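Local coordinates for protein glycoside Hydrolase Family 43_12 (Metagenome, PDB 7JVH) that probably hydrolyses glycosidic bonds in arabinose- or xylose-containing plant polysaccharides, at residues Leu196-Ile204 with Lys234-His242; Cys463-Tyr471 with Leu543-Gly554. All blocks are in the same frame, centred on the assembly; numbering follows the deposited sequence.

Interaction 1. Residues Leu196-Ile204 with Lys234-His242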
loop_
_atom_site.group_PDB
_atom_site.type_symbol
_atom_site.label_atom_id
_atom_site.label_comp_id
_atom_site.label_asym_id
_atom_site.label_seq_id
_atom_site.Cartn_x
_atom_site.Cartn_y
_atom_site.Cartn_z
ATOM N N LEU A 196 -23.041 0.275 21.554
ATOM C CA LEU A 196 -24.124 1.239 21.730
ATOM C C LEU A 196 -24.817 1.624 20.420
ATOM O O LEU A 196 -25.922 2.172 20.447
ATOM C CB LEU A 196 -23.605 2.489 22.437
ATOM C CG LEU A 196 -23.270 2.348 23.921
ATOM C CD1 LEU A 196 -22.912 3.689 24.514
ATOM C CD2 LEU A 196 -24.400 1.701 24.696
ATOM N N TYR A 197 -24.164 1.352 19.280
ATOM C CA TYR A 197 -24.708 1.683 17.954
ATOM C C TYR A 197 -24.139 0.826 16.818
ATOM O O TYR A 197 -23.855 1.330 15.718
ATOM C CB TYR A 197 -24.522 3.182 17.638
ATOM C CG TYR A 197 -23.100 3.699 17.735
ATOM C CD1 TYR A 197 -22.606 4.205 18.935
ATOM C CD2 TYR A 197 -22.257 3.711 16.619
ATOM C CE1 TYR A 197 -21.311 4.690 19.035
ATOM C CE2 TYR A 197 -20.963 4.196 16.703
ATOM C CZ TYR A 197 -20.493 4.690 17.920
ATOM O OH TYR A 197 -19.206 5.172 18.051
ATOM N N GLY A 198 -23.984 -0.474 17.084
ATOM C CA GLY A 198 -23.625 -1.441 16.074
ATOM C C GLY A 198 -22.116 -1.632 15.975
ATOM O O GLY A 198 -21.362 -1.147 16.821
ATOM N N PRO A 199 -21.646 -2.379 14.951
ATOM C CA PRO A 199 -20.210 -2.604 14.762
ATOM C C PRO A 199 -19.322 -1.351 14.580
ATOM O O PRO A 199 -18.108 -1.472 14.773
ATOM C CB PRO A 199 -20.141 -3.489 13.501
ATOM C CG PRO A 199 -21.540 -3.704 13.013
ATOM C CD PRO A 199 -22.503 -3.080 13.978
ATOM N N ASN A 200 -19.890 -0.202 14.197
ATOM C CA ASN A 200 -19.073 1.014 14.014
ATOM C C ASN A 200 -18.571 1.581 15.333
ATOM O O ASN A 200 -17.581 2.299 15.361
ATOM C CB ASN A 200 -19.815 2.127 13.234
ATOM C CG ASN A 200 -20.040 1.783 11.776
ATOM O OD1 ASN A 200 -19.367 0.928 11.208
ATOM N ND2 ASN A 200 -21.011 2.446 11.170
ATOM N N HIS A 201 -19.271 1.256 16.423
ATOM C CA HIS A 201 -18.809 1.619 17.753
ATOM C C HIS A 201 -17.516 0.850 18.065
ATOM O O HIS A 201 -17.505 -0.374 18.105
ATOM C CB HIS A 201 -19.873 1.334 18.807
ATOM C CG HIS A 201 -19.459 1.717 20.187
ATOM N ND1 HIS A 201 -20.173 1.359 21.308
ATOM C CD2 HIS A 201 -18.390 2.414 20.629
ATOM C CE1 HIS A 201 -19.566 1.837 22.378
ATOM N NE2 HIS A 201 -18.485 2.483 21.994
ATOM N N ARG A 202 -16.429 1.605 18.256
ATOM C CA ARG A 202 -15.126 1.062 18.580
ATOM C C ARG A 202 -14.490 1.862 19.706
ATOM O O ARG A 202 -15.041 2.880 20.149
ATOM C CB ARG A 202 -14.243 1.089 17.329
ATOM C CG ARG A 202 -14.675 0.110 16.243
ATOM C CD ARG A 202 -14.795 -1.360 16.634
ATOM N NE ARG A 202 -13.502 -2.039 16.613
ATOM C CZ ARG A 202 -13.296 -3.304 16.268
ATOM N NH1 ARG A 202 -14.310 -4.101 15.901
ATOM N NH2 ARG A 202 -12.060 -3.793 16.349
ATOM N N CYS A 203 -13.333 1.378 20.173
ATOM C CA CYS A 203 -12.661 1.890 21.363
ATOM C C CYS A 203 -11.183 2.000 21.140
ATOM O O CYS A 203 -10.617 1.247 20.352
ATOM C CB CYS A 203 -12.848 0.909 22.540
ATOM S SG CYS A 203 -14.519 0.828 23.151
ATOM N N ILE A 204 -10.557 2.932 21.860
ATOM C CA ILE A 204 -9.115 2.983 21.996
ATOM C C ILE A 204 -8.755 2.457 23.385
ATOM O O ILE A 204 -9.281 2.926 24.395
ATOM C CB ILE A 204 -8.553 4.401 21.819
ATOM C CG1 ILE A 204 -8.962 4.974 20.455
ATOM C CG2 ILE A 204 -7.042 4.397 21.997
ATOM C CD1 ILE A 204 -8.583 4.125 19.262
ATOM N N LYS A 234 -22.257 9.096 17.391
ATOM C CA LYS A 234 -22.017 7.743 16.881
ATOM C C LYS A 234 -20.784 7.685 15.985
ATOM O O LYS A 234 -20.858 7.230 14.849
ATOM C CB LYS A 234 -23.240 7.216 16.125
ATOM C CG LYS A 234 -24.524 7.194 16.934
ATOM C CD LYS A 234 -25.730 7.059 16.011
ATOM C CE LYS A 234 -26.989 6.627 16.737
ATOM N NZ LYS A 234 -27.555 7.703 17.610
ATOM N N PRO A 235 -19.612 8.158 16.466
ATOM C CA PRO A 235 -18.387 8.148 15.667
ATOM C C PRO A 235 -18.022 6.762 15.139
ATOM O O PRO A 235 -17.954 5.818 15.909
ATOM C CB PRO A 235 -17.326 8.660 16.647
ATOM C CG PRO A 235 -17.946 8.608 18.003
ATOM C CD PRO A 235 -19.412 8.749 17.798
ATOM N N VAL A 236 -17.772 6.673 13.831
ATOM C CA VAL A 236 -17.459 5.430 13.161
ATOM C C VAL A 236 -15.975 5.069 13.294
ATOM O O VAL A 236 -15.107 5.895 13.038
ATOM C CB VAL A 236 -17.873 5.507 11.670
ATOM C CG1 VAL A 236 -17.382 4.304 10.870
ATOM C CG2 VAL A 236 -19.378 5.672 11.549
ATOM N N TRP A 237 -15.709 3.832 13.726
ATOM C CA TRP A 237 -14.389 3.198 13.685
ATOM C C TRP A 237 -13.182 4.060 14.071
ATOM O O TRP A 237 -12.211 4.138 13.321
ATOM C CB TRP A 237 -14.161 2.584 12.299
ATOM C CG TRP A 237 -14.602 1.157 12.228
ATOM C CD1 TRP A 237 -15.827 0.688 11.863
ATOM C CD2 TRP A 237 -13.805 0.016 12.553
ATOM N NE1 TRP A 237 -15.840 -0.681 11.939
ATOM C CE2 TRP A 237 -14.608 -1.122 12.351
ATOM C CE3 TRP A 237 -12.486 -0.153 12.994
ATOM C CZ2 TRP A 237 -14.144 -2.419 12.584
ATOM C CZ3 TRP A 237 -12.012 -1.440 13.211
ATOM C CH2 TRP A 237 -12.846 -2.558 13.011
ATOM N N ILE A 238 -13.228 4.674 15.256
ATOM C CA ILE A 238 -12.060 5.319 15.810
ATOM C C ILE A 238 -10.921 4.311 15.847
ATOM O O ILE A 238 -11.080 3.208 16.347
ATOM C CB ILE A 238 -12.300 5.951 17.203
ATOM C CG1 ILE A 238 -11.068 6.754 17.635
ATOM C CG2 ILE A 238 -12.661 4.908 18.242
ATOM C CD1 ILE A 238 -11.387 8.032 18.375
ATOM N N GLU A 239 -9.774 4.705 15.289
ATOM C CA GLU A 239 -8.651 3.808 15.089
ATOM C C GLU A 239 -7.357 4.600 14.850
ATOM O O GLU A 239 -7.276 5.772 15.198
ATOM C CB GLU A 239 -8.974 2.832 13.938
ATOM C CG GLU A 239 -9.037 3.453 12.557
ATOM C CD GLU A 239 -9.682 2.531 11.515
ATOM O OE1 GLU A 239 -9.692 1.313 11.697
ATOM O OE2 GLU A 239 -10.193 3.003 10.484
ATOM N N GLY A 240 -6.339 3.924 14.301
ATOM C CA GLY A 240 -5.010 4.464 14.120
ATOM C C GLY A 240 -4.472 5.275 15.303
ATOM O O GLY A 240 -3.879 6.326 15.102
ATOM N N PRO A 241 -4.625 4.817 16.564
ATOM C CA PRO A 241 -4.187 5.623 17.716
ATOM C C PRO A 241 -2.665 5.769 17.788
ATOM O O PRO A 241 -1.951 4.777 17.623
ATOM C CB PRO A 241 -4.690 4.811 18.923
ATOM C CG PRO A 241 -4.797 3.397 18.409
ATOM C CD PRO A 241 -5.170 3.496 16.953
ATOM N N HIS A 242 -2.180 6.998 18.012
ATOM C CA HIS A 242 -0.768 7.247 18.315
ATOM C C HIS A 242 -0.634 8.154 19.548
ATOM O O HIS A 242 -1.349 9.155 19.679
ATOM C CB HIS A 242 -0.051 7.886 17.121
ATOM C CG HIS A 242 0.034 7.001 15.919
ATOM N ND1 HIS A 242 0.772 5.838 15.902
ATOM C CD2 HIS A 242 -0.525 7.106 14.686
ATOM C CE1 HIS A 242 0.659 5.268 14.715
ATOM N NE2 HIS A 242 -0.122 6.016 13.964
#
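Arg202 lies along one face of the Trp237 indole with two groups, its guanidinium and its CG. The guanidinium stacks nearly flat on the ring, planes 21° apart, with Arg202 CZ 3.4 Å from Trp237 CH2. Further back, chi1 (-69°) sets Arg202 CG over the six-membered ring of Trp237, a CH-pi contact 4.0 Å from its centroid, and the bends at chi2 and chi3 lay the guanidinium on the same face. Arg202 NH2 also hydrogen-bonds to Asn189 OD1, a second restraint that probably limits its turning. Trp237 N donates to Asn200 O at 2.9 Å, in the carbonyl plane. This is a seam between neighbouring blades of the family 43 five-bladed beta-propeller, where the loop leading into strand 203-210 meets the loop leading into the next blade's first strand, 239-246. Tyr197 anchors the outer end. Lys234 CA lies over one face of its ring, His201 CB over the other, and Tyr197 OH donates to Pro235 O at 2.6 Å. A leucine in its place would probably leave that carbonyl without its donor and Lys234 without a flat surface to rest on. Toward the inner end, Ile204 CG1 packs on Ile238 CG1 at 3.9 Å.

Interaction 2. Residues Cys463-Tyr471 with Leu543-Gly554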
loop_
_atom_site.group_PDB
_atom_site.type_symbol
_atom_site.label_atom_id
_atom_site.label_comp_id
_atom_site.label_asym_id
_atom_site.label_seq_id
_atom_site.Cartn_x
_atom_site.Cartn_y
_atom_site.Cartn_z
ATOM N N CYS A 463 -3.517 -6.875 -15.487
ATOM C CA CYS A 463 -4.059 -5.817 -14.646
ATOM C C CYS A 463 -4.968 -6.500 -13.587
ATOM O O CYS A 463 -5.955 -7.159 -13.933
ATOM C CB CYS A 463 -4.832 -4.798 -15.496
ATOM S SG CYS A 463 -3.874 -4.071 -16.865
ATOM N N TYR A 464 -4.617 -6.316 -12.306
ATOM C CA TYR A 464 -5.124 -7.114 -11.193
ATOM C C TYR A 464 -5.595 -6.240 -10.033
ATOM O O TYR A 464 -4.812 -5.482 -9.468
ATOM C CB TYR A 464 -3.983 -7.998 -10.682
ATOM C CG TYR A 464 -4.360 -9.075 -9.685
ATOM C CD1 TYR A 464 -4.403 -8.812 -8.309
ATOM C CD2 TYR A 464 -4.596 -10.383 -10.106
ATOM C CE1 TYR A 464 -4.723 -9.813 -7.402
ATOM C CE2 TYR A 464 -4.881 -11.389 -9.202
ATOM C CZ TYR A 464 -4.959 -11.093 -7.849
ATOM O OH TYR A 464 -5.279 -12.049 -6.897
ATOM N N GLN A 465 -6.872 -6.374 -9.665
ATOM C CA GLN A 465 -7.417 -5.819 -8.422
ATOM C C GLN A 465 -7.495 -6.946 -7.382
ATOM O O GLN A 465 -6.890 -6.863 -6.309
ATOM C CB GLN A 465 -8.782 -5.190 -8.681
ATOM C CG GLN A 465 -9.582 -4.734 -7.461
ATOM C CD GLN A 465 -8.777 -3.906 -6.458
ATOM O OE1 GLN A 465 -8.676 -4.311 -5.311
ATOM N NE2 GLN A 465 -8.203 -2.771 -6.876
ATOM N N ASN A 466 -8.227 -8.007 -7.724
ATOM C CA ASN A 466 -8.190 -9.262 -6.978
ATOM C C ASN A 466 -8.359 -10.474 -7.910
ATOM O O ASN A 466 -8.562 -10.328 -9.129
ATOM C CB ASN A 466 -9.197 -9.268 -5.800
ATOM C CG ASN A 466 -10.633 -9.308 -6.229
ATOM O OD1 ASN A 466 -11.036 -10.125 -7.056
ATOM N ND2 ASN A 466 -11.431 -8.431 -5.641
ATOM N N GLU A 467 -8.260 -11.668 -7.323
ATOM C CA GLU A 467 -8.288 -12.925 -8.060
ATOM C C GLU A 467 -9.500 -13.071 -9.007
ATOM O O GLU A 467 -9.450 -13.838 -9.959
ATOM C CB GLU A 467 -8.235 -14.118 -7.108
ATOM C CG GLU A 467 -9.356 -14.146 -6.054
ATOM C CD GLU A 467 -9.040 -13.401 -4.760
ATOM O OE1 GLU A 467 -7.919 -12.900 -4.574
ATOM O OE2 GLU A 467 -9.916 -13.367 -3.901
ATOM N N ALA A 468 -10.578 -12.331 -8.737
ATOM C CA ALA A 468 -11.811 -12.367 -9.528
ATOM C C ALA A 468 -12.152 -11.013 -10.154
ATOM O O ALA A 468 -13.259 -10.802 -10.645
ATOM C CB ALA A 468 -12.975 -12.848 -8.659
ATOM N N CYS A 469 -11.180 -10.095 -10.127
ATOM C CA CYS A 469 -11.301 -8.762 -10.703
ATOM C C CYS A 469 -9.979 -8.451 -11.367
ATOM O O CYS A 469 -9.111 -7.779 -10.789
ATOM C CB CYS A 469 -11.643 -7.751 -9.607
ATOM S SG CYS A 469 -13.405 -7.740 -9.165
ATOM N N ASN A 470 -9.817 -8.974 -12.591
ATOM C CA ASN A 470 -8.584 -8.825 -13.342
ATOM C C ASN A 470 -8.767 -8.933 -14.846
ATOM O O ASN A 470 -9.761 -9.496 -15.322
ATOM C CB ASN A 470 -7.539 -9.832 -12.860
ATOM C CG ASN A 470 -8.001 -11.281 -12.984
ATOM O OD1 ASN A 470 -8.063 -11.836 -14.083
ATOM N ND2 ASN A 470 -8.297 -11.906 -11.845
ATOM N N TYR A 471 -7.808 -8.352 -15.579
ATOM C CA TYR A 471 -7.691 -8.460 -17.027
ATOM C C TYR A 471 -6.339 -9.073 -17.352
ATOM O O TYR A 471 -5.324 -8.669 -16.796
ATOM C CB TYR A 471 -7.784 -7.089 -17.678
ATOM C CG TYR A 471 -9.097 -6.375 -17.467
ATOM C CD1 TYR A 471 -10.298 -7.022 -17.681
ATOM C CD2 TYR A 471 -9.132 -5.038 -17.100
ATOM C CE1 TYR A 471 -11.511 -6.372 -17.493
ATOM C CE2 TYR A 471 -10.339 -4.384 -16.912
ATOM C CZ TYR A 471 -11.523 -5.066 -17.115
ATOM O OH TYR A 471 -12.728 -4.429 -16.959
ATOM N N LEU A 543 -12.068 -1.929 -22.001
ATOM C CA LEU A 543 -12.528 -2.692 -20.849
ATOM C C LEU A 543 -12.720 -1.796 -19.630
ATOM O O LEU A 543 -11.766 -1.184 -19.158
ATOM C CB LEU A 543 -11.497 -3.770 -20.517
ATOM C CG LEU A 543 -11.332 -4.866 -21.565
ATOM C CD1 LEU A 543 -10.025 -5.607 -21.316
ATOM C CD2 LEU A 543 -12.535 -5.780 -21.505
ATOM N N ASP A 544 -13.960 -1.751 -19.124
ATOM C CA ASP A 544 -14.364 -0.863 -18.022
ATOM C C ASP A 544 -13.331 -0.861 -16.906
ATOM O O ASP A 544 -12.977 -1.909 -16.375
ATOM C CB ASP A 544 -15.727 -1.268 -17.467
ATOM C CG ASP A 544 -16.362 -0.205 -16.572
ATOM O OD1 ASP A 544 -15.644 0.668 -15.995
ATOM O OD2 ASP A 544 -17.600 -0.275 -16.429
ATOM N N ALA A 545 -12.849 0.338 -16.572
ATOM C CA ALA A 545 -11.838 0.537 -15.536
ATOM C C ALA A 545 -12.407 0.322 -14.129
ATOM O O ALA A 545 -11.664 0.032 -13.192
ATOM C CB ALA A 545 -11.238 1.944 -15.654
ATOM N N ALA A 546 -13.720 0.511 -13.992
ATOM C CA ALA A 546 -14.415 0.400 -12.701
ATOM C C ALA A 546 -14.218 -0.995 -12.070
ATOM O O ALA A 546 -14.112 -1.098 -10.857
ATOM C CB ALA A 546 -15.896 0.699 -12.862
ATOM N N VAL A 547 -14.132 -2.033 -12.925
ATOM C CA VAL A 547 -13.912 -3.420 -12.512
ATOM C C VAL A 547 -12.704 -3.612 -11.565
ATOM O O VAL A 547 -12.728 -4.509 -10.703
ATOM C CB VAL A 547 -13.760 -4.359 -13.750
ATOM C CG1 VAL A 547 -13.239 -5.734 -13.355
ATOM C CG2 VAL A 547 -15.090 -4.527 -14.485
ATOM N N LEU A 548 -11.664 -2.787 -11.726
ATOM C CA LEU A 548 -10.441 -2.873 -10.916
ATOM C C LEU A 548 -10.390 -1.848 -9.772
ATOM O O LEU A 548 -9.354 -1.672 -9.114
ATOM C CB LEU A 548 -9.195 -2.741 -11.801
ATOM C CG LEU A 548 -9.147 -3.708 -12.990
ATOM C CD1 LEU A 548 -7.856 -3.555 -13.787
ATOM C CD2 LEU A 548 -9.305 -5.146 -12.498
ATOM N N SER A 549 -11.522 -1.185 -9.523
ATOM C CA SER A 549 -11.651 -0.253 -8.425
ATOM C C SER A 549 -12.015 -0.949 -7.109
ATOM O O SER A 549 -12.745 -1.966 -7.076
ATOM C CB SER A 549 -12.717 0.793 -8.741
ATOM O OG SER A 549 -14.024 0.227 -8.737
ATOM N N THR A 550 -11.494 -0.380 -6.019
ATOM C CA THR A 550 -11.966 -0.618 -4.672
ATOM C C THR A 550 -13.485 -0.489 -4.587
ATOM O O THR A 550 -14.143 -1.302 -3.951
ATOM C CB THR A 550 -11.269 0.342 -3.712
ATOM O OG1 THR A 550 -9.911 -0.111 -3.541
ATOM C CG2 THR A 550 -11.983 0.414 -2.372
ATOM N N ASN A 551 -14.026 0.541 -5.244
ATOM C CA ASN A 551 -15.465 0.832 -5.233
ATOM C C ASN A 551 -16.295 -0.346 -5.689
ATOM O O ASN A 551 -17.346 -0.594 -5.123
ATOM C CB ASN A 551 -15.789 2.037 -6.119
ATOM C CG ASN A 551 -14.965 3.271 -5.755
ATOM O OD1 ASN A 551 -13.758 3.333 -6.021
ATOM N ND2 ASN A 551 -15.610 4.242 -5.127
ATOM N N PHE A 552 -15.811 -1.059 -6.719
ATOM C CA PHE A 552 -16.544 -2.148 -7.345
ATOM C C PHE A 552 -16.304 -3.511 -6.661
ATOM O O PHE A 552 -17.248 -4.247 -6.416
ATOM C CB PHE A 552 -16.209 -2.201 -8.836
ATOM C CG PHE A 552 -16.904 -3.302 -9.584
ATOM C CD1 PHE A 552 -18.183 -3.122 -10.101
ATOM C CD2 PHE A 552 -16.278 -4.511 -9.784
ATOM C CE1 PHE A 552 -18.819 -4.142 -10.777
ATOM C CE2 PHE A 552 -16.909 -5.535 -10.490
ATOM C CZ PHE A 552 -18.177 -5.346 -10.986
ATOM N N ALA A 553 -15.040 -3.812 -6.342
ATOM C CA ALA A 553 -14.613 -5.094 -5.819
ATOM C C ALA A 553 -14.479 -5.145 -4.299
ATOM O O ALA A 553 -14.221 -6.203 -3.726
ATOM C CB ALA A 553 -13.270 -5.434 -6.423
ATOM N N GLY A 554 -14.603 -3.990 -3.650
ATOM C CA GLY A 554 -14.364 -3.881 -2.220
ATOM C C GLY A 554 -12.904 -4.076 -1.929
ATOM O O GLY A 554 -12.106 -4.214 -2.837
HETATM O O HOH W 1 -10.137 -6.336 -4.131
HETATM O O HOH W 2 -9.640 -3.210 -3.122
#
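Both ends of the Gln465 amide are gripped. Gln465 NE2 donates to Leu548 O at 2.7 Å, approaching from above the carbonyl plane, and also bonds to Thr557 O. At the other end of the amide, two waters lie within hydrogen-bonding distance of both Gln465 OE1 and Gly554 O; one also accepts from Asn466 ND2, the other touches Thr550 OG1. With CG anti to the backbone N (chi1 172°) and a bend at chi2, the Gln465 chain crosses Leu548 O and brings NE2 onto it. The buried amide thereby ties the turn to the residue just before the N-cap of helix 550-553.

Tyr471 makes the second polar anchor. Tyr471 OH donates to Asp544 O at 2.6 Å, with the oxygen at the ring's edge. Leu543 CB lies over one face of the same ring, 3.9 Å from its centroid, while Val547 CB stands 3.4 Å from Tyr471 OH. Leu548 fills the middle: its CD1 reaches both Cys463 CB (3.7 Å) and Tyr471 CD2 (3.8 Å). Nearer the helix, Ala553 CB rests against Cys469 SG at 3.6 Å, and that sulfur also faces the edge of the Phe552 ring.

Each segment is braced internally. Gln465 and Asn466 both donate their backbone N to Cys469 O, a classic beta bulge, and Asn466 OD1 closes an Asx turn with Ala468 N. Ser549 caps the helix, accepting from Phe552 N while its hydroxyl donates to Ala546 O.

The hairpin of strands 458-464 and 469-477 belongs to one antiparallel sheet and strand 536-544 to another; Tyr471 and Leu548 pack in between, as in the two-layer beta-sandwich of the concanavalin A-like domain.

The two contacts come in series along the chain, each in its own domain. Interaction 1 lies within the family 43 range and joins the third and fourth four-stranded sheets of the propeller; interaction 2 lies within the C-terminal concanavalin A-like range and joins the two large antiparallel sheets of the sandwich, one of which includes strand 28-37. Their centres are 29 Å apart and their nearest atoms about 13 Å, so neither touches the other and they share no strand. Interaction 2 also borders the propeller: segment 543-554 hydrogen-bonds to Val330 and Asn331, between propeller strands 316-322 and 335-342. One contact therefore lies between blades, the other where the sandwich meets the propeller.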